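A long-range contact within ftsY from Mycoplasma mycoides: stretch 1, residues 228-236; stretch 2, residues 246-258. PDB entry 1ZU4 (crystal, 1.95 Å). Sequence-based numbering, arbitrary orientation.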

# COMPACT_ATOMS: atom_id res chain seq x y z
N PRO A 228 -12.81 13.15 -2.62
CA PRO A 228 -12.26 12.16 -1.67
C PRO A 228 -10.91 12.68 -1.18
O PRO A 228 -10.08 13.19 -1.97
CB PRO A 228 -12.10 10.87 -2.51
CG PRO A 228 -12.05 11.37 -3.96
CD PRO A 228 -12.83 12.66 -4.02
N HIS A 229 -10.71 12.60 0.11
CA HIS A 229 -9.44 12.99 0.74
C HIS A 229 -8.28 12.04 0.44
O HIS A 229 -7.12 12.47 0.37
CB HIS A 229 -9.68 13.12 2.25
CG HIS A 229 -10.81 14.05 2.61
ND1 HIS A 229 -10.81 15.38 2.27
CD2 HIS A 229 -11.98 13.83 3.24
CE1 HIS A 229 -11.93 15.94 2.69
NE2 HIS A 229 -12.64 15.03 3.31
N GLU A 230 -8.62 10.77 0.23
CA GLU A 230 -7.70 9.78 -0.33
C GLU A 230 -8.45 8.86 -1.28
O GLU A 230 -9.64 8.58 -1.08
CB GLU A 230 -7.07 8.93 0.81
CG GLU A 230 -6.22 9.77 1.86
CD GLU A 230 -4.88 10.21 1.32
OE1 GLU A 230 -4.40 9.70 0.28
OE2 GLU A 230 -4.28 11.09 1.99
N VAL A 231 -7.73 8.37 -2.28
CA VAL A 231 -8.18 7.35 -3.21
C VAL A 231 -7.06 6.31 -3.17
O VAL A 231 -5.96 6.53 -3.69
CB VAL A 231 -8.39 7.96 -4.67
CG1 VAL A 231 -8.86 6.89 -5.67
CG2 VAL A 231 -9.40 9.11 -4.66
N LEU A 232 -7.34 5.18 -2.52
CA LEU A 232 -6.28 4.29 -2.16
C LEU A 232 -6.33 3.01 -3.00
O LEU A 232 -7.31 2.27 -3.00
CB LEU A 232 -6.27 4.01 -0.64
CG LEU A 232 -6.06 5.24 0.28
CD1 LEU A 232 -6.39 4.90 1.72
CD2 LEU A 232 -4.63 5.81 0.21
N LEU A 233 -5.25 2.79 -3.74
CA LEU A 233 -5.08 1.58 -4.56
C LEU A 233 -4.42 0.40 -3.82
O LEU A 233 -3.39 0.56 -3.17
CB LEU A 233 -4.26 1.98 -5.80
CG LEU A 233 -3.97 0.92 -6.88
CD1 LEU A 233 -5.27 0.45 -7.41
CD2 LEU A 233 -3.05 1.49 -8.01
N VAL A 234 -4.97 -0.80 -3.93
CA VAL A 234 -4.44 -1.95 -3.21
C VAL A 234 -3.51 -2.70 -4.16
O VAL A 234 -3.87 -3.04 -5.29
CB VAL A 234 -5.54 -2.89 -2.65
CG1 VAL A 234 -4.93 -4.14 -2.01
CG2 VAL A 234 -6.37 -2.18 -1.58
N ILE A 235 -2.30 -2.93 -3.71
CA ILE A 235 -1.43 -3.78 -4.47
C ILE A 235 -1.10 -4.93 -3.56
O ILE A 235 -0.60 -4.70 -2.46
CB ILE A 235 -0.12 -3.05 -4.86
CG1 ILE A 235 -0.44 -1.84 -5.75
CG2 ILE A 235 0.79 -4.03 -5.56
CD1 ILE A 235 0.78 -0.97 -6.08
N ASP A 236 -1.33 -6.13 -4.05
CA ASP A 236 -0.82 -7.40 -3.47
C ASP A 236 0.68 -7.67 -3.70
O ASP A 236 1.12 -8.08 -4.82
CB ASP A 236 -1.64 -8.56 -4.08
CG ASP A 236 -1.40 -9.90 -3.41
OD1 ASP A 236 -0.36 -10.14 -2.74
OD2 ASP A 236 -2.29 -10.76 -3.57
N GLN A 246 0.33 -3.89 -13.24
CA GLN A 246 -1.12 -3.83 -13.24
C GLN A 246 -1.62 -2.62 -12.45
O GLN A 246 -2.59 -1.98 -12.89
CB GLN A 246 -1.70 -5.11 -12.64
CG GLN A 246 -1.51 -6.31 -13.54
CD GLN A 246 -2.73 -6.55 -14.38
OE1 GLN A 246 -3.85 -6.55 -13.85
NE2 GLN A 246 -2.54 -6.78 -15.70
N ALA A 247 -0.97 -2.31 -11.32
CA ALA A 247 -1.36 -1.15 -10.51
C ALA A 247 -1.11 0.14 -11.31
O ALA A 247 -1.94 1.01 -11.29
CB ALA A 247 -0.60 -1.10 -9.20
N GLU A 248 -0.01 0.22 -12.08
CA GLU A 248 0.17 1.36 -12.98
C GLU A 248 -0.97 1.51 -14.01
O GLU A 248 -1.40 2.62 -14.32
CB GLU A 248 1.54 1.32 -13.69
CG GLU A 248 1.78 2.52 -14.68
CD GLU A 248 1.90 3.91 -13.99
OE1 GLU A 248 1.64 4.05 -12.79
OE2 GLU A 248 2.24 4.90 -14.72
N GLU A 249 -1.46 0.40 -14.55
CA GLU A 249 -2.49 0.51 -15.57
C GLU A 249 -3.75 1.04 -14.91
O GLU A 249 -4.50 1.79 -15.51
CB GLU A 249 -2.74 -0.84 -16.26
CG GLU A 249 -1.47 -1.45 -16.97
CD GLU A 249 -1.73 -2.83 -17.59
OE1 GLU A 249 -2.84 -3.05 -18.14
OE2 GLU A 249 -0.81 -3.67 -17.56
N PHE A 250 -3.99 0.66 -13.66
CA PHE A 250 -5.21 1.10 -12.99
C PHE A 250 -5.12 2.58 -12.66
O PHE A 250 -6.12 3.26 -12.62
CB PHE A 250 -5.47 0.30 -11.70
CG PHE A 250 -6.89 0.37 -11.25
CD1 PHE A 250 -7.82 -0.59 -11.68
CD2 PHE A 250 -7.33 1.43 -10.48
CE1 PHE A 250 -9.15 -0.50 -11.32
CE2 PHE A 250 -8.67 1.53 -10.12
CZ PHE A 250 -9.58 0.56 -10.52
N SER A 251 -3.91 3.07 -12.38
CA SER A 251 -3.72 4.48 -12.09
C SER A 251 -4.23 5.43 -13.19
O SER A 251 -4.23 6.63 -12.96
CB SER A 251 -2.26 4.80 -11.69
OG SER A 251 -1.41 4.91 -12.81
N LYS A 252 -4.67 4.91 -14.35
CA LYS A 252 -5.20 5.78 -15.44
C LYS A 252 -6.73 5.93 -15.38
O LYS A 252 -7.35 6.74 -16.09
CB LYS A 252 -4.82 5.24 -16.84
CG LYS A 252 -3.37 4.84 -17.05
CD LYS A 252 -2.41 5.91 -16.57
CE LYS A 252 -0.97 5.56 -16.91
NZ LYS A 252 -0.28 6.66 -17.66
N VAL A 253 -7.34 5.13 -14.53
CA VAL A 253 -8.78 5.01 -14.45
C VAL A 253 -9.24 5.87 -13.27
O VAL A 253 -10.37 6.34 -13.23
CB VAL A 253 -9.15 3.49 -14.24
CG1 VAL A 253 -10.57 3.32 -13.84
CG2 VAL A 253 -8.82 2.66 -15.49
N ALA A 254 -8.34 6.06 -12.30
CA ALA A 254 -8.68 6.73 -11.06
C ALA A 254 -7.52 7.60 -10.69
O ALA A 254 -6.36 7.28 -11.02
CB ALA A 254 -8.97 5.69 -9.96
N ASP A 255 -7.83 8.71 -10.05
CA ASP A 255 -6.80 9.61 -9.59
C ASP A 255 -6.38 9.19 -8.18
O ASP A 255 -6.94 9.63 -7.18
CB ASP A 255 -7.26 11.07 -9.67
CG ASP A 255 -7.45 11.55 -11.14
OD1 ASP A 255 -6.51 11.47 -11.96
OD2 ASP A 255 -8.55 12.03 -11.48
N VAL A 256 -5.38 8.31 -8.16
CA VAL A 256 -4.97 7.55 -6.98
C VAL A 256 -4.07 8.47 -6.19
O VAL A 256 -3.21 9.13 -6.78
CB VAL A 256 -4.17 6.26 -7.42
CG1 VAL A 256 -3.50 5.54 -6.20
CG2 VAL A 256 -5.08 5.27 -8.25
N SER A 257 -4.29 8.57 -4.87
CA SER A 257 -3.47 9.48 -4.01
C SER A 257 -2.48 8.69 -3.20
O SER A 257 -1.53 9.27 -2.68
CB SER A 257 -4.35 10.30 -3.02
OG SER A 257 -5.07 9.41 -2.15
N GLY A 258 -2.66 7.36 -3.10
CA GLY A 258 -1.77 6.54 -2.34
C GLY A 258 -2.03 5.05 -2.53
O GLY A 258 -3.00 4.64 -3.16

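The most unusual feature of this contact is the part played by one small side chain, that of Ser257, which ties itself to the strand of residues 230-236 as donor and acceptor at once. Its OG donates to Glu230 OE1 across a very short 2.5 Å, and the same OG accepts the backbone hydrogen of Val231 N at 2.9 Å, nearly in line at 166°. A hydroxyl suits this position because it can give and take through a single atom, and the short serine side chain, with chi1 in the p well, keeps that atom close to its own backbone. Glu230 reaches the site by folding: its CA-to-CB bond points sideways, and chi1 and chi2, both m, bring the carboxylate nearer. The carboxylate suits a buried place here because both of its oxygens also have hydrogen-bonding partners elsewhere in the structure.

Next to this cluster the two backbones pair. Ser257 N donates to Val231 O at 2.9 Å, and Gly258 N adds a weak bond to the same Val231 O at 3.5 Å. Two residues farther along the strand, Leu233 N donates to Gly258 O at 3.0 Å. Gly258 is thus bonded to the residues before and after Leu232, the pattern of a parallel bridge, and its CA lies 5.0 Å from Leu232 CA. A close CA-H...O contact, Leu232 CA to Gly258 O at 3.4 Å, accompanies it. Glycine fits well: an ideal CB here would sit a tight 3.2 Å from Leu232 CD2, and the extended phi/psi of -172/174 lets the chain run alongside the strand.

Val231 and Leu233, alternate residues of the strand, both point toward the second stretch. Val231 is compact enough for a near approach of the backbone, with its CB 3.3 Å from Asp255 O. Leu233, the residue most covered by the other stretch, is long and branched and meets several partners: its CB lies 3.7 Å from Val256 CG1, its CD1 3.8 Å from Phe250 CD2, and its CD2 3.8 Å from Ala247 CB. The leucine methyl meets the Phe250 ring obliquely, and the broad ring offers an apolar surface to it.

The helix runs nearly antiparallel to the strand, at 161°, with a closest axial approach of 9.4 Å. Ala247 faces the strand, and its single methyl lets Ile235 come close: Ile235 CD1 is 3.4 Å from Ala247 CB. The isoleucine CA-to-CB bond points sideways, but its extended chain, chi1 m and chi2 t, carries the terminal methyl to the helix.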